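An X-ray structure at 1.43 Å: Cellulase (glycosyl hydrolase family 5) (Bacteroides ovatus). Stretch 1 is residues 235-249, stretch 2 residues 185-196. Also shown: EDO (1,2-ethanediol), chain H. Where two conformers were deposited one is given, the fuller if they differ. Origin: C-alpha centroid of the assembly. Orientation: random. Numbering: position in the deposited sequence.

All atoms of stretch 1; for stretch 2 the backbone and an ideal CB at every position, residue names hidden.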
# COMPACT_ATOMS: atom_id res chain seq x y z
N GLU A 235 3.37 14.13 -9.96
CA GLU A 235 3.40 15.52 -9.49
C GLU A 235 2.23 15.79 -8.56
O GLU A 235 2.39 16.41 -7.49
CB GLU A 235 3.35 16.45 -10.68
CG GLU A 235 3.17 17.92 -10.36
CD GLU A 235 3.14 18.75 -11.61
OE1 GLU A 235 4.22 19.13 -12.09
OE2 GLU A 235 2.03 18.95 -12.12
N ARG A 236 1.04 15.31 -8.94
CA ARG A 236 -0.15 15.52 -8.12
C ARG A 236 -0.07 14.77 -6.78
O ARG A 236 -0.41 15.33 -5.74
CB ARG A 236 -1.39 15.11 -8.89
CG ARG A 236 -2.67 15.23 -8.10
CD ARG A 236 -3.87 15.02 -8.98
NE ARG A 236 -5.11 15.09 -8.24
CZ ARG A 236 -6.31 15.04 -8.83
NH1 ARG A 236 -6.39 14.94 -10.15
NH2 ARG A 236 -7.41 15.08 -8.11
N LEU A 237 0.34 13.51 -6.83
CA LEU A 237 0.43 12.68 -5.62
C LEU A 237 1.41 13.34 -4.64
O LEU A 237 1.13 13.46 -3.42
CB LEU A 237 0.85 11.29 -6.02
CG LEU A 237 0.79 10.28 -4.86
CD1 LEU A 237 -0.61 10.06 -4.31
CD2 LEU A 237 1.41 8.96 -5.32
N GLU A 238 2.54 13.83 -5.15
CA GLU A 238 3.50 14.56 -4.31
C GLU A 238 2.89 15.82 -3.71
O GLU A 238 3.05 16.11 -2.52
CB GLU A 238 4.76 14.93 -5.12
CG GLU A 238 5.74 15.77 -4.32
CD GLU A 238 7.02 16.14 -5.05
OE1 GLU A 238 7.03 16.15 -6.29
OE2 GLU A 238 8.02 16.42 -4.36
N ALA A 239 2.21 16.62 -4.55
CA ALA A 239 1.68 17.90 -4.09
C ALA A 239 0.67 17.70 -2.97
O ALA A 239 0.64 18.45 -1.99
CB ALA A 239 1.05 18.67 -5.23
N MET A 240 -0.13 16.64 -3.09
CA MET A 240 -1.14 16.34 -2.10
C MET A 240 -0.51 15.81 -0.83
O MET A 240 -0.77 16.31 0.28
CB MET A 240 -2.18 15.35 -2.68
CG MET A 240 -3.00 15.95 -3.83
SD MET A 240 -4.17 14.76 -4.50
CE MET A 240 -5.40 14.73 -3.21
N TRP A 241 0.38 14.81 -0.98
CA TRP A 241 1.03 14.25 0.21
C TRP A 241 1.94 15.23 0.96
O TRP A 241 2.08 15.13 2.18
CB TRP A 241 1.79 12.94 -0.07
CG TRP A 241 0.89 11.76 0.14
CD1 TRP A 241 0.38 10.92 -0.82
CD2 TRP A 241 0.35 11.31 1.38
NE1 TRP A 241 -0.47 10.00 -0.25
CE2 TRP A 241 -0.52 10.22 1.10
CE3 TRP A 241 0.45 11.77 2.70
CZ2 TRP A 241 -1.24 9.56 2.10
CZ3 TRP A 241 -0.24 11.08 3.69
CH2 TRP A 241 -1.08 10.01 3.38
N LYS A 242 2.53 16.18 0.24
CA LYS A 242 3.34 17.18 0.92
C LYS A 242 2.50 17.95 1.95
O LYS A 242 2.90 18.19 3.10
CB LYS A 242 4.04 18.10 -0.07
CG LYS A 242 4.96 19.10 0.60
CD LYS A 242 5.71 19.92 -0.45
CE LYS A 242 6.60 20.93 0.27
NZ LYS A 242 7.30 21.86 -0.66
N GLN A 243 1.30 18.34 1.52
CA GLN A 243 0.39 19.06 2.40
C GLN A 243 -0.06 18.25 3.60
O GLN A 243 -0.10 18.72 4.74
CB GLN A 243 -0.85 19.51 1.65
CG GLN A 243 -0.53 20.58 0.60
CD GLN A 243 -1.72 20.83 -0.28
OE1 GLN A 243 -2.64 21.58 0.08
NE2 GLN A 243 -1.73 20.18 -1.42
N ILE A 244 -0.47 17.02 3.31
CA ILE A 244 -0.97 16.15 4.38
C ILE A 244 0.15 15.82 5.39
O ILE A 244 -0.02 15.92 6.62
CB ILE A 244 -1.54 14.85 3.80
CG1 ILE A 244 -2.71 15.14 2.82
CG2 ILE A 244 -1.98 13.91 4.92
CD1 ILE A 244 -2.92 14.02 1.83
N ALA A 245 1.33 15.46 4.84
CA ALA A 245 2.49 15.17 5.69
C ALA A 245 2.86 16.34 6.56
O ALA A 245 3.16 16.18 7.75
CB ALA A 245 3.66 14.74 4.82
N LEU A 246 2.85 17.55 6.00
CA LEU A 246 3.18 18.74 6.81
C LEU A 246 2.15 19.00 7.89
O LEU A 246 2.49 19.36 9.02
CB LEU A 246 3.38 19.97 5.93
CG LEU A 246 4.70 20.00 5.11
CD1 LEU A 246 4.71 21.15 4.11
CD2 LEU A 246 5.91 20.07 6.03
N ARG A 247 0.88 18.80 7.56
CA ARG A 247 -0.16 19.04 8.58
C ARG A 247 -0.00 18.08 9.78
O ARG A 247 -0.19 18.47 10.93
CB ARG A 247 -1.58 18.93 7.99
CG ARG A 247 -2.70 18.94 9.02
CD ARG A 247 -2.81 20.25 9.77
NE ARG A 247 -3.42 21.30 8.97
CZ ARG A 247 -4.64 21.81 9.17
NH1 ARG A 247 -5.44 21.35 10.10
NH2 ARG A 247 -5.07 22.79 8.38
N PHE A 248 0.32 16.81 9.48
CA PHE A 248 0.35 15.76 10.48
C PHE A 248 1.76 15.39 11.01
O PHE A 248 1.94 14.42 11.74
CB PHE A 248 -0.37 14.52 9.94
CG PHE A 248 -1.87 14.68 9.85
CD1 PHE A 248 -2.65 14.54 11.00
CD2 PHE A 248 -2.48 14.95 8.64
CE1 PHE A 248 -4.00 14.72 10.91
CE2 PHE A 248 -3.84 15.13 8.55
CZ PHE A 248 -4.61 14.99 9.68
N ARG A 249 2.75 16.23 10.68
CA ARG A 249 4.15 15.91 10.93
C ARG A 249 4.47 15.68 12.41
O ARG A 249 5.35 14.89 12.73
CB ARG A 249 5.04 17.05 10.38
CG ARG A 249 6.54 16.77 10.54
CD ARG A 249 7.40 17.66 9.67
NE ARG A 249 7.14 19.08 9.89
CZ ARG A 249 7.71 20.07 9.21
NH1 ARG A 249 8.57 19.83 8.21
NH2 ARG A 249 7.38 21.32 9.51
N UNK A 185 -5.61 23.87 -9.84
CA UNK A 185 -4.42 23.77 -10.70
C UNK A 185 -3.18 23.33 -9.92
O UNK A 185 -2.32 22.61 -10.43
CB UNK A 185 -4.15 25.11 -11.38
N UNK A 186 -3.09 23.78 -8.67
CA UNK A 186 -1.94 23.49 -7.81
C UNK A 186 -2.24 22.42 -6.77
O UNK A 186 -1.38 22.07 -5.97
CB UNK A 186 -1.48 24.77 -7.11
N UNK A 187 -3.48 21.94 -6.76
CA UNK A 187 -3.93 20.88 -5.83
C UNK A 187 -3.88 21.34 -4.37
O UNK A 187 -3.67 20.52 -3.46
CB UNK A 187 -3.07 19.63 -6.00
N UNK A 188 -4.05 22.64 -4.15
CA UNK A 188 -4.05 23.20 -2.82
C UNK A 188 -5.35 22.88 -2.11
O UNK A 188 -6.42 23.25 -2.56
CB UNK A 188 -3.82 24.71 -2.87
N UNK A 189 -5.21 22.20 -0.98
CA UNK A 189 -6.35 21.72 -0.18
C UNK A 189 -6.81 22.79 0.80
O UNK A 189 -5.98 23.41 1.49
CB UNK A 189 -5.98 20.44 0.58
N UNK A 190 -8.13 23.02 0.85
CA UNK A 190 -8.72 23.92 1.83
C UNK A 190 -8.30 23.60 3.26
O UNK A 190 -8.45 22.45 3.72
CB UNK A 190 -10.25 23.87 1.72
N UNK A 191 -7.84 24.60 4.00
CA UNK A 191 -7.43 24.39 5.39
C UNK A 191 -8.60 23.90 6.24
O UNK A 191 -8.42 23.08 7.16
CB UNK A 191 -6.86 25.68 5.98
N UNK A 192 -9.81 24.38 5.93
CA UNK A 192 -10.99 24.00 6.70
C UNK A 192 -11.30 22.50 6.59
O UNK A 192 -11.77 21.86 7.54
CB UNK A 192 -12.20 24.81 6.23
N UNK A 193 -11.00 21.92 5.43
CA UNK A 193 -11.17 20.47 5.25
C UNK A 193 -10.10 19.71 6.02
O UNK A 193 -10.37 18.74 6.74
CB UNK A 193 -11.12 20.10 3.77
N UNK A 194 -8.85 20.16 5.90
CA UNK A 194 -7.75 19.54 6.66
C UNK A 194 -8.05 19.59 8.15
O UNK A 194 -7.75 18.64 8.90
CB UNK A 194 -6.42 20.24 6.37
N UNK A 195 -8.65 20.68 8.61
CA UNK A 195 -9.01 20.79 10.02
C UNK A 195 -9.98 19.68 10.44
O UNK A 195 -9.91 19.16 11.54
CB UNK A 195 -9.63 22.16 10.30
N UNK A 196 -10.96 19.39 9.58
CA UNK A 196 -11.97 18.35 9.89
C UNK A 196 -11.32 16.96 9.96
O UNK A 196 -11.57 16.17 10.85
CB UNK A 196 -13.08 18.35 8.84
C1 EDO H . -4.12 15.95 -13.44
O1 EDO H . -4.96 15.50 -14.52
C2 EDO H . -3.52 14.74 -12.74
O2 EDO H . -4.58 13.94 -12.22

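Position 185 has nothing of stretch 1 within 5.5 Å of its ideal CB, so stretch 1 sets no preference; the residue is A185. Position 186 is similarly unconstrained, its CA-to-CB bond running sideways; T186 is found, and T186 O lies 4.2 Å from A239 CB.

At 187 the ideal CB points toward the helix, 4.3 Å from both A239 CB and M240 CG, and the extended R236 side chain (chi1 to chi3 all t) offers aliphatic surface nearby. The phi/psi of 64/29 is left-handed, which favours glycine or asparagine, but the apolar surroundings would reward a long or aromatic side chain. The residue is Y187. R236 CG lies over its ring face, 3.6 Å from the centroid and 8° off the normal, a CH-pi contact, while Y187 CD2 packs 4.0 Å from A239 CB. Y187 OH donates to water 1 (2.6 Å), which donates to E235 OE2 (2.8 Å).

Q243 NE2 donates to Y187 O (2.8 Å, 169°), and the backbone N of position 189 donates to Q243 OE1 (2.8 Å, 175°). Because both bonds use main-chain atoms, they leave the side chains open, except that 189 must keep its N-H, which disfavours proline. Q243 NE2 also donates to A239 O (3.0 Å), which helps fix the amide's orientation.

At 188 the CB points away, so a polar or long residue would suit. K188 CD is 3.5 Å from Q243 OE1, and K188 NZ donates weakly to water 2 (3.1 Å), which donates to Q243 OE1 (2.6 Å).

Position 189 points toward the helix in extended conformation (-87/133), where beta-branched or other apolar residues fit. I189 places CD1 4.4 Å from M240 O.

Position 190 points away, leaving wide choice; K190 occupies the N-cap position. At 191 the ideal CB is 4.2 Å from R247 NH2, favouring something small or polar: S191.

Positions 192 and 193 have nothing of stretch 1 within 5.5 Å of CB, so many side chains would suit; they are A192 and W193.

At 194 CB points toward stretch 1, 3.5 Å from R247 NH2, with I244 and F248 beyond: a long, flexible apolar chain suits. M194 (m, m, m) brings CE within 4.3 Å of I244 CG1 and 4.1 Å of F248 CE2, its CB lying over one guanidinium face of R247.

Position 195 points away, yet R247 NH1 is 4.3 Å from its ideal CB, inviting an acid. D195 OD1 accepts from R247 NH1 (2.8 Å) in a salt bridge. Position 196 faces away, so stretch 1 sets no preference; it is K196.

Stretch 2 (185-196) ATYKIKSAWMDK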
# COMPACT_ATOMS: atom_id res chain seq x y z
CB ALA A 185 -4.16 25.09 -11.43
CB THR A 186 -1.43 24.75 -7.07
OG1 THR A 186 -2.47 25.24 -6.21
CG2 THR A 186 -1.02 25.83 -8.07
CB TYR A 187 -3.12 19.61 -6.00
CG TYR A 187 -2.97 19.17 -7.42
CD1 TYR A 187 -4.08 18.82 -8.18
CD2 TYR A 187 -1.71 19.15 -8.04
CE1 TYR A 187 -3.94 18.41 -9.50
CE2 TYR A 187 -1.57 18.75 -9.36
CZ TYR A 187 -2.69 18.38 -10.09
OH TYR A 187 -2.57 17.97 -11.41
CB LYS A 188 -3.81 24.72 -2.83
CG LYS A 188 -3.83 25.36 -1.45
CD LYS A 188 -2.61 25.03 -0.61
CE LYS A 188 -2.61 25.84 0.69
NZ LYS A 188 -1.34 25.65 1.45
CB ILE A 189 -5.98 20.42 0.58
CG1 ILE A 189 -5.58 19.34 -0.42
CG2 ILE A 189 -7.15 19.93 1.42
CD1 ILE A 189 -4.79 18.21 0.20
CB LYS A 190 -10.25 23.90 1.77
CG LYS A 190 -10.81 24.52 0.50
CD LYS A 190 -12.35 24.40 0.35
CE LYS A 190 -12.81 25.07 -0.93
NZ LYS A 190 -14.28 24.99 -1.16
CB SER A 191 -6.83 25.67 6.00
OG SER A 191 -7.77 26.72 6.04
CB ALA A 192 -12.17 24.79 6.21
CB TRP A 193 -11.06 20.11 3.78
CG TRP A 193 -11.21 18.65 3.52
CD1 TRP A 193 -10.26 17.81 3.03
CD2 TRP A 193 -12.38 17.82 3.76
NE1 TRP A 193 -10.75 16.53 2.95
CE2 TRP A 193 -12.05 16.50 3.36
CE3 TRP A 193 -13.67 18.07 4.23
CZ2 TRP A 193 -12.95 15.45 3.43
CZ3 TRP A 193 -14.58 17.04 4.29
CH2 TRP A 193 -14.22 15.75 3.90
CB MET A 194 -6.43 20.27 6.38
CG MET A 194 -5.96 20.16 4.95
SD MET A 194 -5.73 18.46 4.40
CE MET A 194 -4.56 17.83 5.59
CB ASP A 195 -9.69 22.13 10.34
CG ASP A 195 -8.79 23.36 10.20
OD1 ASP A 195 -7.55 23.23 10.14
OD2 ASP A 195 -9.36 24.48 10.20
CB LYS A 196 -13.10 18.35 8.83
CG LYS A 196 -14.05 19.53 8.95
CD LYS A 196 -14.99 19.62 7.77
CE LYS A 196 -16.14 18.63 7.87
NZ LYS A 196 -17.15 18.95 6.80
O HOH W 1 -0.18 17.17 -12.19
O HOH W 2 -2.92 23.04 2.17
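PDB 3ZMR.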